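Long-range contacts in 5'-methylthioadenosine nucleosidase / s-adenosylhomocysteine nucleosidase (Brucella melitensis bv. 1, PDB 4PR3), which is a nucleosidase-type member of the phosphorylase superfamily, built on a mixed beta sheet and holding adenine in a pocket lined by strand ends and loops: residues L33-A38 with K49-L54; D82-L87 with V180-L185; A93-A98 with A163-M168; S107-D112 with G149-S154. All blocks are in the same frame, centred on the assembly; numbering follows the deposited sequence.

Contact 1: residues L33-A38 with K49-L54; sequences LLYVMA and KLFTPL
Y35 O accepts the amide L54 N at 2.9 Å, with a weaker CA-H...O contact from P53 CA, which stands 3.3 Å from Y35 O. One step further on, M37 N returns a bond to L54 O at 3.0 Å, and V36 CA also leans on L54 O. The two amide bonds set V36 opposite L54 in a parallel bridge, the two side chains lying on the face where L67 and A70 of helix 60-76 pack. Strand 31-37, helix 45-50 and strand 54-55 thus form a beta-alpha-beta unit, which the bridge closes. On the other flank, the rings of Y35 and F51 form an offset stack, with centroids 3.9 Å apart and planes only 3° from parallel. F51 reaches this place because its CG sits between the backbone N and the carbonyl carbon (chi1 56°), swinging the ring back over Y35, so that Y35 CB also makes a CH-pi contact with the F51 face. M37 SE lies at the edge of the F51 ring, 4.4 Å from CE1, while M37 CG rests 3.7 Å from P53 CB. Water 1 accepts from Y35 N at 2.6 Å and reaches T52 O, bridging the backbones where they diverge. V218 of helix 207-226 touches both stacked rings.

Contact 2: residues D82-L87 with V180-L185; sequences DLVISL and VGVPLL
V84 and I85 pair in parallel with L184 and L185, a strand-to-strand contact buried in the central sheet, where strand 83-91 runs between strands 31-37 and 184-192. Three backbone bonds join the segments: V84 N to P183 O at 3.2 Å, L185 N to V84 O at 3.0 Å, and a weak one from S86 N to L185 O. The CA-H groups of L184 and I85 add contacts to V84 O and L185 O. On one face, V84 forks: CG1, anti to the backbone N (chi1 173°), meets L184 CD1 at 4.0 Å, while CG2 turns across to V182 CG1 at 3.8 Å. L184 CD1 also reaches V84 O and S86 CB, and S86 OG bonds R188. C177 and L174 of helix 170-180 pack against this side. On the opposite face I85 and L185 run alongside each other in the same direction, with I85 CG2 4.1 Å from L185 CD2. The end of L83 returns over the neighbouring strand, bringing CD1 within 3.9 Å of L185 CB. G181, with positive phi, is the C-prime residue of a Schellman motif ending helix 170-180, and from it the chain turns into the sheet. The backbone bonds thus set the register, while the apolar side chains, covered by helices 170-180 and 207-226, fill both faces of the sheet without polar bonds between them.

Contact 3: residues A93-A98 with A163-M168; sequences AKLPQA and ADMVDM. With ADE (adenine), chain C; PO4 (phosphate ion), chain D.
The flat peptide carbonyl of A163 is met from above its plane by K94 NZ, which donates to A163 O at 3.1 Å from a position 60° out of that plane and so does not use a lone pair. The lysine chain is extended beyond CG, carrying the ammonium group alongside the D164 backbone, and NZ also bonds I161 O. Adenine is the other flat group: V166 CG2 lies over one face, 3.5 Å from N1 of the base, and M168 CG comes in past the N3 edge of the ring, 3.5 Å from adenine N3. Between the segments, L95 CD1 wedges against M165 CE (3.5 Å) and D164 CB (3.8 Å). The selenomethionine chain of M165, bent at chi3 (60°), brings its methyl to this leucine. Water 2 accepts from A93 N and donates to D164 O, joining the backbones. A163 N makes a weak bond to a phosphate ion, probably from the crystallisation liquor, that S147 OG also bonds and S107 OG approaches. The contact thus ties the surface loop after strand 83-91 to the start of strand 165-167, whose V166 and D167, followed by M168, line the adenine pocket.

Contact 4: residues S107-D112 with G149-S154; sequences SYRDMD and GGNIVS. With ADE (adenine), chain C; PO4 (phosphate ion), chain D.
Two nitrogens along one edge of the R109 guanidinium, NE and NH2, bond N151: NE donates to N151 OD1 at 2.9 Å, in the amide plane and on a lone pair, while NH2 reaches N151 O at 2.7 Å. NH2 also bonds N151 OD1, at 3.1 Å and from above the amide plane, so this one oxygen accepts twice. The guanidinium and amide planes stand 50° apart. R109 gets there on an extended chain whose CG, with chi1 59°, is flanked by both backbone branches. One face of its guanidinium is laid against the G149 backbone, with CZ 3.3 Å from G149 N, and the opposite face carries V153 CG2, 3.6 Å from NH2. Next outward, D110 OD2 accepts from G150 N at 2.8 Å through its syn lone pair, holding the loop to the type I beta turn from Y108 to M111. S147 OG takes a bond from R109 NH1, and D110 packs on D110 of the second subunit. Beyond the arginine, V153 N donates to adenine N1 at 3.0 Å and V153 O accepts from adenine N6 at 2.8 Å. With partners at its edge and packing over both faces, the R109 guanidinium is probably restrained in rotation, and it holds the loop whose V153 backbone matches the N1 and N6 groups of adenine.

In the fold
Contacts 1 and 2 are neighbours in the sheet, with centres 12 Å apart: strands 31-37 and 83-91 run side by side, and L34 probably bonds both L83 and I85. Contacts 3 and 4, centres 13 Å apart, meet through a probable bond of G149 N to D167 O, and both reach adenine and the phosphate ion. The centres of contacts 1 and 2 lie about 21 to 24 Å from those of contacts 3 and 4. Along the chain contact 1 closes first; contact 4 is then nested within contact 3, and contact 3 within contact 2. One sheet therefore links a strand-paired core to the adenine-lining strand 165-167 and loop 149-154, and contacts 3 and 4 both reach the second subunit.

Contact 1: residues L33-A38 with K49-L54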
loop_
_atom_site.group_PDB
_atom_site.type_symbol
_atom_site.label_atom_id
_atom_site.label_comp_id
_atom_site.label_asym_id
_atom_site.label_seq_id
_atom_site.Cartn_x
_atom_site.Cartn_y
_atom_site.Cartn_z
ATOM N N LEU A 33 -12.074 -20.036 -4.153
ATOM C CA LEU A 33 -10.734 -19.630 -3.744
ATOM C C LEU A 33 -10.056 -18.752 -4.790
ATOM O O LEU A 33 -10.140 -19.016 -5.990
ATOM C CB LEU A 33 -9.859 -20.856 -3.483
ATOM C CG LEU A 33 -10.403 -21.942 -2.558
ATOM C CD1 LEU A 33 -9.314 -22.952 -2.247
ATOM C CD2 LEU A 33 -10.948 -21.333 -1.286
ATOM N N LEU A 34 -9.376 -17.712 -4.322
ATOM C CA LEU A 34 -8.661 -16.794 -5.199
ATOM C C LEU A 34 -7.173 -16.743 -4.848
ATOM O O LEU A 34 -6.797 -16.335 -3.752
ATOM C CB LEU A 34 -9.274 -15.396 -5.108
ATOM C CG LEU A 34 -8.585 -14.297 -5.916
ATOM C CD1 LEU A 34 -8.576 -14.658 -7.393
ATOM C CD2 LEU A 34 -9.264 -12.954 -5.682
ATOM N N TYR A 35 -6.329 -17.165 -5.782
ATOM C CA TYR A 35 -4.890 -17.154 -5.557
ATOM C C TYR A 35 -4.266 -15.888 -6.122
ATOM O O TYR A 35 -4.520 -15.520 -7.270
ATOM C CB TYR A 35 -4.236 -18.383 -6.189
ATOM C CG TYR A 35 -4.671 -19.689 -5.574
ATOM C CD1 TYR A 35 -5.849 -20.308 -5.976
ATOM C CD2 TYR A 35 -3.909 -20.305 -4.590
ATOM C CE1 TYR A 35 -6.254 -21.504 -5.416
ATOM C CE2 TYR A 35 -4.305 -21.503 -4.026
ATOM C CZ TYR A 35 -5.479 -22.098 -4.442
ATOM O OH TYR A 35 -5.882 -23.289 -3.882
ATOM N N VAL A 36 -3.456 -15.215 -5.312
ATOM C CA VAL A 36 -2.771 -14.015 -5.763
ATOM C C VAL A 36 -1.257 -14.168 -5.647
ATOM O O VAL A 36 -0.749 -14.756 -4.694
ATOM C CB VAL A 36 -3.256 -12.752 -5.010
ATOM C CG1 VAL A 36 -4.774 -12.657 -5.063
ATOM C CG2 VAL A 36 -2.777 -12.754 -3.573
HETATM N N MSE A 37 -0.539 -13.667 -6.647
HETATM C CA MSE A 37 0.918 -13.700 -6.633
HETATM C C MSE A 37 1.488 -12.370 -7.107
HETATM O O MSE A 37 0.835 -11.637 -7.846
HETATM C CB MSE A 37 1.447 -14.845 -7.497
HETATM C CG MSE A 37 0.897 -16.205 -7.108
HETATM SE SE MSE A 37 1.937 -17.704 -7.783
HETATM C CE MSE A 37 3.545 -17.473 -6.711
ATOM N N ALA A 38 2.707 -12.064 -6.678
ATOM C CA ALA A 38 3.341 -10.800 -7.030
ATOM C C ALA A 38 3.850 -10.802 -8.466
ATOM O O ALA A 38 3.342 -10.066 -9.311
ATOM C CB ALA A 38 4.475 -10.492 -6.067
ATOM N N LYS A 49 -0.486 -26.244 -12.734
ATOM C CA LYS A 49 -1.449 -27.338 -12.760
ATOM C C LYS A 49 -2.621 -27.078 -11.814
ATOM O O LYS A 49 -3.754 -27.458 -12.101
ATOM C CB LYS A 49 -0.769 -28.672 -12.425
ATOM C CG LYS A 49 0.113 -29.214 -13.547
ATOM C CD LYS A 49 0.645 -30.615 -13.245
ATOM C CE LYS A 49 1.766 -30.586 -12.213
ATOM N NZ LYS A 49 2.370 -31.934 -11.982
ATOM N N LEU A 50 -2.341 -26.422 -10.690
ATOM C CA LEU A 50 -3.344 -26.204 -9.648
ATOM C C LEU A 50 -4.304 -25.032 -9.880
ATOM O O LEU A 50 -5.500 -25.156 -9.629
ATOM C CB LEU A 50 -2.666 -26.069 -8.283
ATOM C CG LEU A 50 -1.820 -27.275 -7.869
ATOM C CD1 LEU A 50 -1.043 -26.980 -6.601
ATOM C CD2 LEU A 50 -2.694 -28.502 -7.688
ATOM N N PHE A 51 -3.788 -23.895 -10.347
ATOM C CA PHE A 51 -4.625 -22.703 -10.485
ATOM C C PHE A 51 -4.065 -21.650 -11.437
ATOM O O PHE A 51 -2.950 -21.779 -11.946
ATOM C CB PHE A 51 -4.830 -22.054 -9.113
ATOM C CG PHE A 51 -3.547 -21.704 -8.412
ATOM C CD1 PHE A 51 -2.893 -20.512 -8.682
ATOM C CD2 PHE A 51 -2.991 -22.569 -7.483
ATOM C CE1 PHE A 51 -1.706 -20.193 -8.043
ATOM C CE2 PHE A 51 -1.807 -22.256 -6.843
ATOM C CZ PHE A 51 -1.164 -21.066 -7.121
ATOM N N THR A 52 -4.853 -20.598 -11.650
ATOM C CA THR A 52 -4.406 -19.411 -12.374
ATOM C C THR A 52 -4.448 -18.202 -11.442
ATOM O O THR A 52 -5.525 -17.748 -11.052
ATOM C CB THR A 52 -5.282 -19.122 -13.608
ATOM O OG1 THR A 52 -5.365 -20.292 -14.429
ATOM C CG2 THR A 52 -4.692 -17.976 -14.419
ATOM N N PRO A 53 -3.269 -17.685 -11.070
ATOM C CA PRO A 53 -3.151 -16.579 -10.115
ATOM C C PRO A 53 -3.477 -15.207 -10.699
ATOM O O PRO A 53 -3.193 -14.933 -11.863
ATOM C CB PRO A 53 -1.674 -16.628 -9.719
ATOM C CG PRO A 53 -0.994 -17.164 -10.926
ATOM C CD PRO A 53 -1.953 -18.156 -11.533
ATOM N N LEU A 54 -4.070 -14.356 -9.870
ATOM C CA LEU A 54 -4.175 -12.935 -10.154
ATOM C C LEU A 54 -2.805 -12.320 -9.873
ATOM O O LEU A 54 -2.245 -12.509 -8.790
ATOM C CB LEU A 54 -5.210 -12.302 -9.227
ATOM C CG LEU A 54 -6.111 -11.183 -9.751
ATOM C CD1 LEU A 54 -6.559 -10.305 -8.594
ATOM C CD2 LEU A 54 -5.434 -10.356 -10.839
HETATM O O HOH W 1 -6.835 -17.823 -8.216
#

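Contact 2: residues D82-L87 with V180-L185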
loop_
_atom_site.group_PDB
_atom_site.type_symbol
_atom_site.label_atom_id
_atom_site.label_comp_id
_atom_site.label_asym_id
_atom_site.label_seq_id
_atom_site.Cartn_x
_atom_site.Cartn_y
_atom_site.Cartn_z
ATOM N N ASP A 82 -14.445 -16.873 -1.076
ATOM C CA ASP A 82 -14.532 -17.300 0.317
ATOM C C ASP A 82 -13.176 -17.226 1.006
ATOM O O ASP A 82 -13.093 -17.007 2.213
ATOM C CB ASP A 82 -15.098 -18.714 0.411
ATOM C CG ASP A 82 -16.506 -18.808 -0.131
ATOM O OD1 ASP A 82 -17.443 -18.429 0.601
ATOM O OD2 ASP A 82 -16.678 -19.254 -1.287
ATOM N N LEU A 83 -12.119 -17.438 0.229
ATOM C CA LEU A 83 -10.759 -17.374 0.745
ATOM C C LEU A 83 -9.801 -16.791 -0.286
ATOM O O LEU A 83 -9.832 -17.171 -1.458
ATOM C CB LEU A 83 -10.283 -18.768 1.154
ATOM C CG LEU A 83 -8.810 -18.906 1.545
ATOM C CD1 LEU A 83 -8.512 -18.131 2.820
ATOM C CD2 LEU A 83 -8.423 -20.369 1.699
ATOM N N VAL A 84 -8.944 -15.874 0.156
ATOM C CA VAL A 84 -7.854 -15.394 -0.681
ATOM C C VAL A 84 -6.536 -15.990 -0.195
ATOM O O VAL A 84 -6.226 -15.939 0.997
ATOM C CB VAL A 84 -7.752 -13.855 -0.676
ATOM C CG1 VAL A 84 -6.502 -13.401 -1.416
ATOM C CG2 VAL A 84 -8.996 -13.236 -1.298
ATOM N N ILE A 85 -5.771 -16.568 -1.114
ATOM C CA ILE A 85 -4.471 -17.125 -0.762
ATOM C C ILE A 85 -3.333 -16.313 -1.370
ATOM O O ILE A 85 -3.129 -16.318 -2.584
ATOM C CB ILE A 85 -4.319 -18.597 -1.210
ATOM C CG1 ILE A 85 -5.405 -19.476 -0.584
ATOM C CG2 ILE A 85 -2.944 -19.124 -0.839
ATOM C CD1 ILE A 85 -6.607 -19.695 -1.477
ATOM N N SER A 86 -2.595 -15.616 -0.515
ATOM C CA SER A 86 -1.379 -14.935 -0.933
ATOM C C SER A 86 -0.208 -15.902 -0.827
ATOM O O SER A 86 0.070 -16.437 0.245
ATOM C CB SER A 86 -1.129 -13.707 -0.056
ATOM O OG SER A 86 0.185 -13.210 -0.225
ATOM N N LEU A 87 0.478 -16.135 -1.938
ATOM C CA LEU A 87 1.619 -17.041 -1.920
ATOM C C LEU A 87 2.735 -16.582 -2.854
ATOM O O LEU A 87 2.489 -15.893 -3.840
ATOM C CB LEU A 87 1.190 -18.476 -2.242
ATOM C CG LEU A 87 0.960 -18.857 -3.704
ATOM C CD1 LEU A 87 0.828 -20.362 -3.818
ATOM C CD2 LEU A 87 -0.273 -18.168 -4.273
ATOM N N VAL A 180 -12.737 -5.664 2.676
ATOM C CA VAL A 180 -13.954 -6.250 2.115
ATOM C C VAL A 180 -14.511 -7.450 2.902
ATOM O O VAL A 180 -15.555 -7.994 2.551
ATOM C CB VAL A 180 -13.766 -6.639 0.636
ATOM C CG1 VAL A 180 -13.375 -5.421 -0.184
ATOM C CG2 VAL A 180 -12.723 -7.728 0.507
ATOM N N GLY A 181 -13.815 -7.863 3.956
ATOM C CA GLY A 181 -14.312 -8.925 4.818
ATOM C C GLY A 181 -13.986 -10.361 4.427
ATOM O O GLY A 181 -14.610 -11.294 4.928
ATOM N N VAL A 182 -13.020 -10.548 3.531
ATOM C CA VAL A 182 -12.565 -11.889 3.161
ATOM C C VAL A 182 -11.383 -12.320 4.040
ATOM O O VAL A 182 -10.521 -11.503 4.367
ATOM C CB VAL A 182 -12.157 -11.947 1.672
ATOM C CG1 VAL A 182 -11.889 -13.380 1.233
ATOM C CG2 VAL A 182 -13.243 -11.334 0.807
ATOM N N PRO A 183 -11.353 -13.597 4.458
ATOM C CA PRO A 183 -10.191 -14.090 5.205
ATOM C C PRO A 183 -8.992 -14.366 4.294
ATOM O O PRO A 183 -9.165 -14.610 3.098
ATOM C CB PRO A 183 -10.702 -15.391 5.829
ATOM C CG PRO A 183 -11.787 -15.840 4.918
ATOM C CD PRO A 183 -12.449 -14.583 4.428
ATOM N N LEU A 184 -7.791 -14.326 4.865
ATOM C CA LEU A 184 -6.558 -14.485 4.100
ATOM C C LEU A 184 -5.705 -15.643 4.625
ATOM O O LEU A 184 -5.630 -15.871 5.831
ATOM C CB LEU A 184 -5.745 -13.187 4.140
ATOM C CG LEU A 184 -4.341 -13.224 3.527
ATOM C CD1 LEU A 184 -4.403 -13.257 2.009
ATOM C CD2 LEU A 184 -3.499 -12.058 4.011
ATOM N N LEU A 185 -5.066 -16.365 3.710
ATOM C CA LEU A 185 -4.129 -17.427 4.070
ATOM C C LEU A 185 -2.826 -17.251 3.288
ATOM O O LEU A 185 -2.843 -17.175 2.063
ATOM C CB LEU A 185 -4.750 -18.795 3.782
ATOM C CG LEU A 185 -4.002 -20.077 4.161
ATOM C CD1 LEU A 185 -5.007 -21.178 4.460
ATOM C CD2 LEU A 185 -3.042 -20.524 3.062
#

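Contact 3: residues A93-A98 with A163-M168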
loop_
_atom_site.group_PDB
_atom_site.type_symbol
_atom_site.label_atom_id
_atom_site.label_comp_id
_atom_site.label_asym_id
_atom_site.label_seq_id
_atom_site.Cartn_x
_atom_site.Cartn_y
_atom_site.Cartn_z
ATOM N N ALA A 93 16.986 -15.297 7.287
ATOM C CA ALA A 93 18.263 -15.721 7.851
ATOM C C ALA A 93 18.056 -16.713 8.998
ATOM O O ALA A 93 19.000 -17.348 9.460
ATOM C CB ALA A 93 19.050 -14.518 8.332
ATOM N N LYS A 94 16.820 -16.805 9.476
ATOM C CA LYS A 94 16.452 -17.735 10.541
ATOM C C LYS A 94 16.068 -19.144 10.077
ATOM O O LYS A 94 16.459 -20.140 10.682
ATOM C CB LYS A 94 15.338 -17.129 11.398
ATOM C CG LYS A 94 15.764 -15.876 12.138
ATOM C CD LYS A 94 14.566 -15.134 12.710
ATOM C CE LYS A 94 15.004 -13.913 13.502
ATOM N NZ LYS A 94 13.850 -13.077 13.924
ATOM N N LEU A 95 15.276 -19.213 9.014
ATOM C CA LEU A 95 14.680 -20.472 8.573
ATOM C C LEU A 95 15.490 -21.235 7.521
ATOM O O LEU A 95 16.197 -20.628 6.714
ATOM C CB LEU A 95 13.244 -20.233 8.094
ATOM C CG LEU A 95 12.283 -19.855 9.226
ATOM C CD1 LEU A 95 10.909 -19.532 8.693
ATOM C CD2 LEU A 95 12.194 -20.975 10.248
ATOM N N PRO A 96 15.389 -22.577 7.537
ATOM C CA PRO A 96 15.987 -23.449 6.519
ATOM C C PRO A 96 15.618 -23.011 5.103
ATOM O O PRO A 96 14.453 -22.719 4.826
ATOM C CB PRO A 96 15.348 -24.806 6.817
ATOM C CG PRO A 96 15.084 -24.777 8.269
ATOM C CD PRO A 96 14.751 -23.354 8.616
ATOM N N GLN A 97 16.606 -22.970 4.218
ATOM C CA GLN A 97 16.385 -22.532 2.848
ATOM C C GLN A 97 15.570 -23.552 2.066
ATOM O O GLN A 97 15.622 -24.748 2.349
ATOM C CB GLN A 97 17.723 -22.287 2.149
ATOM C CG GLN A 97 18.585 -21.247 2.838
ATOM C CD GLN A 97 17.963 -19.863 2.805
ATOM O OE1 GLN A 97 17.407 -19.447 1.789
ATOM N NE2 GLN A 97 18.047 -19.147 3.920
ATOM N N ALA A 98 14.818 -23.061 1.084
ATOM C CA ALA A 98 14.046 -23.906 0.179
ATOM C C ALA A 98 13.021 -24.765 0.908
ATOM O O ALA A 98 12.812 -25.926 0.560
ATOM C CB ALA A 98 14.970 -24.774 -0.672
ATOM N N ALA A 163 10.461 -10.871 12.919
ATOM C CA ALA A 163 9.750 -11.966 12.267
ATOM C C ALA A 163 10.710 -13.035 11.749
ATOM O O ALA A 163 11.900 -12.780 11.585
ATOM C CB ALA A 163 8.878 -11.435 11.137
ATOM N N ASP A 164 10.185 -14.234 11.508
ATOM C CA ASP A 164 10.988 -15.343 10.999
ATOM C C ASP A 164 11.411 -15.132 9.550
ATOM O O ASP A 164 12.511 -15.514 9.155
ATOM C CB ASP A 164 10.216 -16.662 11.102
ATOM C CG ASP A 164 9.902 -17.048 12.530
ATOM O OD1 ASP A 164 10.622 -16.584 13.441
ATOM O OD2 ASP A 164 8.937 -17.820 12.738
HETATM N N MSE A 165 10.527 -14.539 8.757
HETATM C CA MSE A 165 10.777 -14.356 7.331
HETATM C C MSE A 165 10.241 -13.015 6.831
HETATM O O MSE A 165 9.465 -12.353 7.523
HETATM C CB MSE A 165 10.174 -15.512 6.529
HETATM C CG MSE A 165 8.812 -15.960 7.031
HETATM SE SE MSE A 165 7.898 -17.216 5.847
HETATM C CE MSE A 165 9.172 -18.652 5.832
ATOM N N VAL A 166 10.668 -12.616 5.636
ATOM C CA VAL A 166 10.301 -11.315 5.083
ATOM C C VAL A 166 9.729 -11.413 3.666
ATOM O O VAL A 166 10.191 -12.213 2.851
ATOM C CB VAL A 166 11.512 -10.340 5.075
ATOM C CG1 VAL A 166 12.002 -10.081 6.489
ATOM C CG2 VAL A 166 12.640 -10.886 4.216
ATOM N N ASP A 167 8.717 -10.599 3.380
ATOM C CA ASP A 167 8.199 -10.478 2.021
ATOM C C ASP A 167 7.808 -9.035 1.715
ATOM O O ASP A 167 7.924 -8.153 2.566
ATOM C CB ASP A 167 7.006 -11.410 1.795
ATOM C CG ASP A 167 5.686 -10.786 2.216
ATOM O OD1 ASP A 167 5.642 -10.145 3.292
ATOM O OD2 ASP A 167 4.694 -10.937 1.465
HETATM N N MSE A 168 7.399 -8.787 0.477
HETATM C CA MSE A 168 6.977 -7.451 0.064
HETATM C C MSE A 168 5.479 -7.182 -0.105
HETATM O O MSE A 168 5.092 -6.080 -0.487
HETATM C CB MSE A 168 7.769 -7.036 -1.164
HETATM C CG MSE A 168 9.253 -7.125 -0.896
HETATM SE SE MSE A 168 10.309 -6.933 -2.486
HETATM C CE MSE A 168 9.679 -5.162 -3.018
HETATM N N9 ADE C . 11.025 -12.113 -1.189
HETATM C C8 ADE C . 11.978 -13.072 -1.392
HETATM N N7 ADE C . 13.125 -12.806 -0.817
HETATM C C5 ADE C . 12.911 -11.587 -0.194
HETATM C C6 ADE C . 13.743 -10.760 0.586
HETATM N N6 ADE C . 15.013 -11.057 0.879
HETATM N N1 ADE C . 13.220 -9.609 1.054
HETATM C C2 ADE C . 11.949 -9.310 0.759
HETATM N N3 ADE C . 11.073 -10.005 0.036
HETATM C C4 ADE C . 11.623 -11.144 -0.416
HETATM P P PO4 D . 9.223 -6.815 12.306
HETATM O O1 PO4 D . 8.084 -5.852 12.060
HETATM O O2 PO4 D . 10.090 -6.866 11.073
HETATM O O3 PO4 D . 10.050 -6.343 13.481
HETATM O O4 PO4 D . 8.667 -8.194 12.589
HETATM O O HOH W 2 15.100 -13.967 9.114
#

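Contact 4: residues S107-D112 with G149-S154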
loop_
_atom_site.group_PDB
_atom_site.type_symbol
_atom_site.label_atom_id
_atom_site.label_comp_id
_atom_site.label_asym_id
_atom_site.label_seq_id
_atom_site.Cartn_x
_atom_site.Cartn_y
_atom_site.Cartn_z
ATOM N N SER A 107 3.311 -8.674 9.924
ATOM C CA SER A 107 3.516 -7.321 10.411
ATOM C C SER A 107 4.033 -6.433 9.280
ATOM O O SER A 107 4.467 -6.933 8.241
ATOM C CB SER A 107 4.477 -7.319 11.600
ATOM O OG SER A 107 5.696 -7.960 11.269
ATOM N N TYR A 108 3.965 -5.121 9.485
ATOM C CA TYR A 108 4.346 -4.140 8.475
ATOM C C TYR A 108 5.567 -3.379 8.976
ATOM O O TYR A 108 5.453 -2.529 9.857
ATOM C CB TYR A 108 3.174 -3.176 8.283
ATOM C CG TYR A 108 3.295 -2.172 7.158
ATOM C CD1 TYR A 108 4.173 -2.368 6.098
ATOM C CD2 TYR A 108 2.519 -1.022 7.163
ATOM C CE1 TYR A 108 4.266 -1.441 5.073
ATOM C CE2 TYR A 108 2.607 -0.094 6.151
ATOM C CZ TYR A 108 3.478 -0.304 5.110
ATOM O OH TYR A 108 3.550 0.635 4.108
ATOM N N ARG A 109 6.732 -3.651 8.397
ATOM C CA ARG A 109 7.975 -3.116 8.957
ATOM C C ARG A 109 8.282 -1.693 8.504
ATOM O O ARG A 109 9.151 -1.031 9.072
ATOM C CB ARG A 109 9.157 -4.041 8.659
ATOM C CG ARG A 109 9.403 -4.266 7.187
ATOM C CD ARG A 109 10.653 -5.087 6.946
ATOM N NE ARG A 109 10.886 -5.275 5.519
ATOM C CZ ARG A 109 10.408 -6.290 4.810
ATOM N NH1 ARG A 109 9.675 -7.226 5.396
ATOM N NH2 ARG A 109 10.672 -6.372 3.515
ATOM N N ASP A 110 7.565 -1.220 7.490
ATOM C CA ASP A 110 7.764 0.137 7.001
ATOM C C ASP A 110 7.064 1.157 7.884
ATOM O O ASP A 110 7.294 2.355 7.756
ATOM C CB ASP A 110 7.268 0.276 5.562
ATOM C CG ASP A 110 8.101 -0.517 4.581
ATOM O OD1 ASP A 110 9.247 -0.868 4.929
ATOM O OD2 ASP A 110 7.610 -0.781 3.463
HETATM N N MSE A 111 6.220 0.678 8.791
HETATM C CA MSE A 111 5.411 1.561 9.619
HETATM C C MSE A 111 6.105 1.860 10.939
HETATM O O MSE A 111 6.230 0.979 11.788
HETATM C CB MSE A 111 4.060 0.895 9.900
HETATM C CG MSE A 111 3.205 1.593 10.947
HETATM SE SE MSE A 111 2.465 3.278 10.311
HETATM C CE MSE A 111 3.574 4.497 11.301
ATOM N N ASP A 112 6.573 3.096 11.103
ATOM C CA ASP A 112 7.091 3.540 12.391
ATOM C C ASP A 112 6.497 4.896 12.782
ATOM O O ASP A 112 6.855 5.924 12.215
ATOM C CB ASP A 112 8.617 3.641 12.321
ATOM C CG ASP A 112 9.262 3.747 13.689
ATOM O OD1 ASP A 112 8.529 3.890 14.691
ATOM O OD2 ASP A 112 10.509 3.695 13.761
ATOM N N GLY A 149 7.408 -5.443 3.775
ATOM C CA GLY A 149 7.968 -4.123 3.538
ATOM C C GLY A 149 8.335 -3.920 2.078
ATOM O O GLY A 149 8.380 -4.873 1.306
ATOM N N GLY A 150 8.604 -2.675 1.696
ATOM C CA GLY A 150 8.947 -2.364 0.321
ATOM C C GLY A 150 10.395 -2.660 -0.026
ATOM O O GLY A 150 10.798 -2.558 -1.185
ATOM N N ASN A 151 11.187 -3.021 0.976
ATOM C CA ASN A 151 12.594 -3.323 0.742
ATOM C C ASN A 151 12.874 -4.817 0.697
ATOM O O ASN A 151 12.280 -5.600 1.438
ATOM C CB ASN A 151 13.480 -2.660 1.799
ATOM C CG ASN A 151 13.230 -3.203 3.193
ATOM O OD1 ASN A 151 12.126 -3.643 3.509
ATOM N ND2 ASN A 151 14.256 -3.172 4.035
ATOM N N ILE A 152 13.771 -5.208 -0.200
ATOM C CA ILE A 152 14.322 -6.553 -0.180
ATOM C C ILE A 152 15.365 -6.615 0.926
ATOM O O ILE A 152 16.324 -5.842 0.938
ATOM C CB ILE A 152 14.972 -6.916 -1.519
ATOM C CG1 ILE A 152 13.896 -7.130 -2.583
ATOM C CG2 ILE A 152 15.838 -8.156 -1.371
ATOM C CD1 ILE A 152 14.442 -7.492 -3.935
ATOM N N VAL A 153 15.168 -7.530 1.863
ATOM C CA VAL A 153 16.051 -7.628 3.013
ATOM C C VAL A 153 17.230 -8.548 2.714
ATOM O O VAL A 153 17.049 -9.685 2.269
ATOM C CB VAL A 153 15.295 -8.139 4.250
ATOM C CG1 VAL A 153 16.199 -8.128 5.460
ATOM C CG2 VAL A 153 14.058 -7.285 4.493
ATOM N N SER A 154 18.439 -8.047 2.949
ATOM C CA SER A 154 19.642 -8.836 2.715
ATOM C C SER A 154 20.734 -8.528 3.733
ATOM O O SER A 154 20.705 -7.490 4.399
ATOM C CB SER A 154 20.165 -8.615 1.295
ATOM O OG SER A 154 21.283 -9.442 1.034
HETATM N N9 ADE C . 11.025 -12.113 -1.189
HETATM C C8 ADE C . 11.978 -13.072 -1.392
HETATM N N7 ADE C . 13.125 -12.806 -0.817
HETATM C C5 ADE C . 12.911 -11.587 -0.194
HETATM C C6 ADE C . 13.743 -10.760 0.586
HETATM N N6 ADE C . 15.013 -11.057 0.879
HETATM N N1 ADE C . 13.220 -9.609 1.054
HETATM C C2 ADE C . 11.949 -9.310 0.759
HETATM N N3 ADE C . 11.073 -10.005 0.036
HETATM C C4 ADE C . 11.623 -11.144 -0.416
HETATM P P PO4 D . 9.223 -6.815 12.306
HETATM O O1 PO4 D . 8.084 -5.852 12.060
HETATM O O2 PO4 D . 10.090 -6.866 11.073
HETATM O O3 PO4 D . 10.050 -6.343 13.481
HETATM O O4 PO4 D . 8.667 -8.194 12.589
#